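Local coordinates for protein Lpg2148(MvcA) (Legionella pneumophila subsp. pneumophila str. Philadelphia 1, PDB 6K11) that is a Legionella pneumophila effector that probably works as a deamidase-type enzyme removing ubiquitin from the host conjugating enzyme UBE2N, thereby regulating its activity, at residues Ile276-Leu288 / Arg297-Gly309. Numbering follows the deposited sequence.
Sequences IGIDKYIEKLAVL and RSDIYAEFFSKRG
The rings of Tyr281 and Phe304 lie almost parallel in an offset stack, planes at 5° and centroids 4.0 Å apart, with Phe304 CE2 over the centre of the Tyr281 ring and Tyr281 CE2 over that of Phe304. With chi1 at -165°, CG trans to N, Tyr281 swings its ring from the flank of its helix over toward Phe304, and the two side chains run in opposite senses as they overlap. At the rim of the Phe304 ring sits Leu285 CD2, near the ring plane, while Lys284 CB comes obliquely to Phe304 CZ at 3.5 Å. The Tyr281 hydroxyl is joined in the plane of its ring to a water that donates to Phe304 O at 2.8 Å, so the stacked pair is also bridged through solvent. Phe305 carries Phe304 CB on one face, and Leu288 CD2 lies at its edge, 3.9 Å from Phe305 CE2; Phe305 CD2 in turn lies over the centre of the Tyr301 ring. Farther along, Leu288 is a knob in a hole formed by Arg297, Ile300, Tyr301 and Phe305, with CD1 3.5 Å from Arg297 O. Ile300 CD1 packs on Val287 CG1 at 3.6 Å. Along the more open margin, the extended Lys284 chain passes Phe304 and ends in a salt bridge, NZ to Glu303 OE1 at 2.6 Å, received on the syn lone pair. These contacts pack the two arms of a helical hairpin, helices 278-288 and 294-305, whose axes over the segments approach to 9.7 Å at 139°, antiparallel but well splayed. The pair lies beside the antiparallel sheet: Tyr281 packs on Phe234 and Ile236 of strand 228-238, and Tyr301 on His232, its hydroxyl hydrogen-bonded to those of Tyr255 and Ser231. Helix 104-111 borders helix 278-288 through Leu106 and Leu110, and Leu273 of helix 269-274 touches Phe304.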
loop_
_atom_site.group_PDB
_atom_site.type_symbol
_atom_site.label_atom_id
_atom_site.label_comp_id
_atom_site.label_asym_id
_atom_site.label_seq_id
_atom_site.Cartn_x
_atom_site.Cartn_y
_atom_site.Cartn_z
ATOM N N ILE A 276 -13.562 20.353 2.459
ATOM C CA ILE A 276 -13.761 20.636 1.039
ATOM C C ILE A 276 -15.018 19.986 0.482
ATOM O O ILE A 276 -15.483 20.387 -0.594
ATOM C CB ILE A 276 -12.531 20.240 0.198
ATOM C CG1 ILE A 276 -12.476 18.731 -0.058
ATOM C CG2 ILE A 276 -11.240 20.759 0.855
ATOM C CD1 ILE A 276 -11.383 18.360 -1.053
ATOM N N GLY A 277 -15.603 19.032 1.194
ATOM C CA GLY A 277 -16.798 18.355 0.704
ATOM C C GLY A 277 -16.469 17.150 -0.158
ATOM O O GLY A 277 -15.501 17.135 -0.909
ATOM N N ILE A 278 -17.328 16.128 -0.062
ATOM C CA ILE A 278 -17.059 14.837 -0.702
ATOM C C ILE A 278 -17.047 14.963 -2.224
ATOM O O ILE A 278 -16.269 14.281 -2.908
ATOM C CB ILE A 278 -18.078 13.784 -0.229
ATOM C CG1 ILE A 278 -17.761 12.409 -0.838
ATOM C CG2 ILE A 278 -19.512 14.220 -0.564
ATOM C CD1 ILE A 278 -16.334 11.912 -0.548
ATOM N N ASP A 279 -17.905 15.829 -2.781
ATOM C CA ASP A 279 -17.958 15.982 -4.235
ATOM C C ASP A 279 -16.632 16.506 -4.773
ATOM O O ASP A 279 -16.074 15.948 -5.723
ATOM C CB ASP A 279 -19.104 16.914 -4.638
ATOM C CG ASP A 279 -20.476 16.311 -4.385
ATOM O OD1 ASP A 279 -20.642 15.081 -4.532
ATOM O OD2 ASP A 279 -21.400 17.083 -4.051
ATOM N N LYS A 280 -16.108 17.576 -4.163
ATOM C CA LYS A 280 -14.816 18.117 -4.575
ATOM C C LYS A 280 -13.687 17.115 -4.369
ATOM O O LYS A 280 -12.787 17.011 -5.211
ATOM C CB LYS A 280 -14.510 19.408 -3.815
ATOM C CG LYS A 280 -13.375 20.227 -4.438
ATOM C CD LYS A 280 -13.783 20.775 -5.807
ATOM C CE LYS A 280 -15.053 21.624 -5.707
ATOM N NZ LYS A 280 -16.079 21.290 -6.742
ATOM N N TYR A 281 -13.696 16.391 -3.239
ATOM C CA TYR A 281 -12.693 15.345 -3.025
ATOM C C TYR A 281 -12.729 14.315 -4.152
ATOM O O TYR A 281 -11.688 13.951 -4.710
ATOM C CB TYR A 281 -12.893 14.663 -1.658
ATOM C CG TYR A 281 -11.696 13.818 -1.192
ATOM C CD1 TYR A 281 -11.576 12.481 -1.565
ATOM C CD2 TYR A 281 -10.698 14.359 -0.377
ATOM C CE1 TYR A 281 -10.497 11.699 -1.157
ATOM C CE2 TYR A 281 -9.604 13.573 0.047
ATOM C CZ TYR A 281 -9.516 12.244 -0.355
ATOM O OH TYR A 281 -8.439 11.452 0.039
ATOM N N ILE A 282 -13.924 13.840 -4.515
ATOM C CA ILE A 282 -14.014 12.841 -5.581
ATOM C C ILE A 282 -13.534 13.424 -6.905
ATOM O O ILE A 282 -12.834 12.758 -7.682
ATOM C CB ILE A 282 -15.451 12.292 -5.693
ATOM C CG1 ILE A 282 -15.805 11.462 -4.463
ATOM C CG2 ILE A 282 -15.593 11.437 -6.942
ATOM C CD1 ILE A 282 -17.250 11.007 -4.444
ATOM N N GLU A 283 -13.894 14.677 -7.183
ATOM C CA GLU A 283 -13.484 15.283 -8.443
ATOM C C GLU A 283 -11.971 15.323 -8.564
ATOM O O GLU A 283 -11.419 15.028 -9.630
ATOM C CB GLU A 283 -14.077 16.687 -8.562
ATOM C CG GLU A 283 -15.577 16.665 -8.846
ATOM C CD GLU A 283 -16.219 18.017 -8.626
ATOM O OE1 GLU A 283 -15.484 19.034 -8.664
ATOM O OE2 GLU A 283 -17.453 18.056 -8.410
ATOM N N LYS A 284 -11.280 15.652 -7.469
ATOM C CA LYS A 284 -9.823 15.696 -7.508
ATOM C C LYS A 284 -9.223 14.302 -7.653
ATOM O O LYS A 284 -8.176 14.143 -8.295
ATOM C CB LYS A 284 -9.292 16.393 -6.256
ATOM C CG LYS A 284 -9.339 17.918 -6.337
ATOM C CD LYS A 284 -8.266 18.537 -5.433
ATOM C CE LYS A 284 -7.991 19.993 -5.781
ATOM N NZ LYS A 284 -7.202 20.675 -4.707
ATOM N N LEU A 285 -9.861 13.287 -7.063
ATOM C CA LEU A 285 -9.426 11.907 -7.281
ATOM C C LEU A 285 -9.526 11.535 -8.751
ATOM O O LEU A 285 -8.625 10.900 -9.309
ATOM C CB LEU A 285 -10.264 10.936 -6.447
ATOM C CG LEU A 285 -9.970 10.822 -4.954
ATOM C CD1 LEU A 285 -10.838 9.709 -4.327
ATOM C CD2 LEU A 285 -8.502 10.572 -4.706
ATOM N N ALA A 286 -10.632 11.911 -9.397
ATOM C CA ALA A 286 -10.766 11.640 -10.828
ATOM C C ALA A 286 -9.654 12.316 -11.631
ATOM O O ALA A 286 -9.116 11.723 -12.572
ATOM C CB ALA A 286 -12.146 12.082 -11.319
ATOM N N VAL A 287 -9.287 13.547 -11.269
ATOM C CA VAL A 287 -8.166 14.206 -11.940
ATOM C C VAL A 287 -6.879 13.436 -11.690
ATOM O O VAL A 287 -6.052 13.265 -12.598
ATOM C CB VAL A 287 -8.028 15.668 -11.480
ATOM C CG1 VAL A 287 -6.782 16.284 -12.096
ATOM C CG2 VAL A 287 -9.274 16.488 -11.854
ATOM N N LEU A 288 -6.687 12.968 -10.451
ATOM C CA LEU A 288 -5.494 12.194 -10.118
ATOM C C LEU A 288 -5.351 10.983 -11.029
ATOM O O LEU A 288 -4.235 10.609 -11.409
ATOM C CB LEU A 288 -5.545 11.758 -8.652
ATOM C CG LEU A 288 -4.286 11.107 -8.079
ATOM C CD1 LEU A 288 -3.148 12.113 -7.994
ATOM C CD2 LEU A 288 -4.603 10.512 -6.706
ATOM N N ARG A 297 -0.447 15.886 -11.022
ATOM C CA ARG A 297 -0.570 14.617 -10.308
ATOM C C ARG A 297 0.119 14.683 -8.949
ATOM O O ARG A 297 -0.453 14.284 -7.925
ATOM C CB ARG A 297 0.035 13.503 -11.162
ATOM C CG ARG A 297 -0.281 12.107 -10.710
ATOM C CD ARG A 297 0.528 11.082 -11.521
ATOM N NE ARG A 297 0.061 10.966 -12.904
ATOM C CZ ARG A 297 0.819 11.160 -13.984
ATOM N NH1 ARG A 297 2.108 11.481 -13.868
ATOM N NH2 ARG A 297 0.283 11.022 -15.194
ATOM N N SER A 298 1.356 15.194 -8.930
ATOM C CA SER A 298 2.124 15.299 -7.695
ATOM C C SER A 298 1.426 16.194 -6.675
ATOM O O SER A 298 1.357 15.853 -5.486
ATOM C CB SER A 298 3.525 15.831 -8.012
ATOM O OG SER A 298 4.218 14.937 -8.878
ATOM N N ASP A 299 0.905 17.342 -7.131
ATOM C CA ASP A 299 0.249 18.303 -6.248
ATOM C C ASP A 299 -0.982 17.706 -5.574
ATOM O O ASP A 299 -1.215 17.940 -4.379
ATOM C CB ASP A 299 -0.157 19.549 -7.039
ATOM C CG ASP A 299 1.013 20.496 -7.314
ATOM O OD1 ASP A 299 2.128 20.293 -6.765
ATOM O OD2 ASP A 299 0.798 21.450 -8.093
ATOM N N ILE A 300 -1.806 16.965 -6.327
ATOM C CA ILE A 300 -3.020 16.399 -5.744
ATOM C C ILE A 300 -2.674 15.267 -4.786
ATOM O O ILE A 300 -3.258 15.149 -3.691
ATOM C CB ILE A 300 -3.969 15.913 -6.850
ATOM C CG1 ILE A 300 -4.421 17.087 -7.722
ATOM C CG2 ILE A 300 -5.187 15.198 -6.227
ATOM C CD1 ILE A 300 -5.452 16.670 -8.749
ATOM N N TYR A 301 -1.752 14.398 -5.202
ATOM C CA TYR A 301 -1.276 13.310 -4.355
ATOM C C TYR A 301 -0.740 13.843 -3.026
ATOM O O TYR A 301 -1.111 13.356 -1.954
ATOM C CB TYR A 301 -0.205 12.529 -5.111
ATOM C CG TYR A 301 0.080 11.128 -4.580
ATOM C CD1 TYR A 301 0.940 10.933 -3.504
ATOM C CD2 TYR A 301 -0.484 10.000 -5.185
ATOM C CE1 TYR A 301 1.213 9.646 -3.024
ATOM C CE2 TYR A 301 -0.206 8.716 -4.716
ATOM C CZ TYR A 301 0.645 8.550 -3.643
ATOM O OH TYR A 301 0.913 7.280 -3.175
ATOM N N ALA A 302 0.100 14.878 -3.081
ATOM C CA ALA A 302 0.652 15.460 -1.861
ATOM C C ALA A 302 -0.435 16.127 -1.020
ATOM O O ALA A 302 -0.475 15.957 0.207
ATOM C CB ALA A 302 1.758 16.457 -2.216
ATOM N N GLU A 303 -1.327 16.894 -1.662
ATOM C CA GLU A 303 -2.410 17.552 -0.927
ATOM C C GLU A 303 -3.249 16.544 -0.146
ATOM O O GLU A 303 -3.591 16.777 1.023
ATOM C CB GLU A 303 -3.303 18.347 -1.887
ATOM C CG GLU A 303 -4.489 19.076 -1.214
ATOM C CD GLU A 303 -5.423 19.790 -2.219
ATOM O OE1 GLU A 303 -5.216 19.662 -3.454
ATOM O OE2 GLU A 303 -6.361 20.485 -1.775
ATOM N N PHE A 304 -3.603 15.420 -0.773
ATOM C CA PHE A 304 -4.506 14.492 -0.104
ATOM C C PHE A 304 -3.786 13.537 0.849
ATOM O O PHE A 304 -4.369 13.144 1.863
ATOM C CB PHE A 304 -5.300 13.686 -1.138
ATOM C CG PHE A 304 -6.465 14.448 -1.744
ATOM C CD1 PHE A 304 -6.674 15.786 -1.433
ATOM C CD2 PHE A 304 -7.324 13.824 -2.647
ATOM C CE1 PHE A 304 -7.758 16.498 -1.987
ATOM C CE2 PHE A 304 -8.405 14.516 -3.205
ATOM C CZ PHE A 304 -8.627 15.850 -2.871
ATOM N N PHE A 305 -2.544 13.136 0.552
ATOM C CA PHE A 305 -1.956 11.974 1.216
ATOM C C PHE A 305 -0.664 12.257 1.987
ATOM O O PHE A 305 -0.138 11.340 2.632
ATOM C CB PHE A 305 -1.681 10.851 0.189
ATOM C CG PHE A 305 -2.862 10.523 -0.712
ATOM C CD1 PHE A 305 -4.144 10.394 -0.190
ATOM C CD2 PHE A 305 -2.679 10.341 -2.077
ATOM C CE1 PHE A 305 -5.233 10.119 -1.012
ATOM C CE2 PHE A 305 -3.764 10.032 -2.908
ATOM C CZ PHE A 305 -5.042 9.922 -2.366
ATOM N N SER A 306 -0.131 13.474 1.955
ATOM C CA SER A 306 1.082 13.726 2.723
ATOM C C SER A 306 0.762 13.799 4.215
ATOM O O SER A 306 -0.371 14.036 4.621
ATOM C CB SER A 306 1.754 15.046 2.293
ATOM O OG SER A 306 1.094 16.145 2.902
ATOM N N LYS A 307 1.787 13.612 5.030
ATOM C CA LYS A 307 1.713 14.055 6.417
ATOM C C LYS A 307 1.370 15.548 6.466
ATOM O O LYS A 307 1.877 16.340 5.663
ATOM C CB LYS A 307 3.062 13.801 7.100
ATOM C CG LYS A 307 3.092 14.124 8.592
ATOM C CD LYS A 307 4.489 13.885 9.146
ATOM C CE LYS A 307 4.540 14.036 10.679
ATOM N NZ LYS A 307 5.968 14.067 11.145
ATOM N N ARG A 308 0.512 15.942 7.408
ATOM C CA ARG A 308 0.098 17.343 7.458
ATOM C C ARG A 308 1.303 18.246 7.678
ATOM O O ARG A 308 2.159 17.975 8.527
ATOM C CB ARG A 308 -0.953 17.575 8.551
ATOM C CG ARG A 308 -1.691 18.895 8.342
ATOM C CD ARG A 308 -2.873 19.118 9.270
ATOM N NE ARG A 308 -3.551 20.351 8.862
ATOM C CZ ARG A 308 -4.498 20.982 9.549
ATOM N NH1 ARG A 308 -4.921 20.497 10.711
ATOM N NH2 ARG A 308 -5.015 22.114 9.056
ATOM N N GLY A 309 1.387 19.312 6.884
ATOM C CA GLY A 309 2.537 20.198 6.906
ATOM C C GLY A 309 3.650 19.848 5.929
ATOM O O GLY A 309 4.575 20.657 5.760
HETATM O O HOH W 1 -6.995 12.131 1.974
#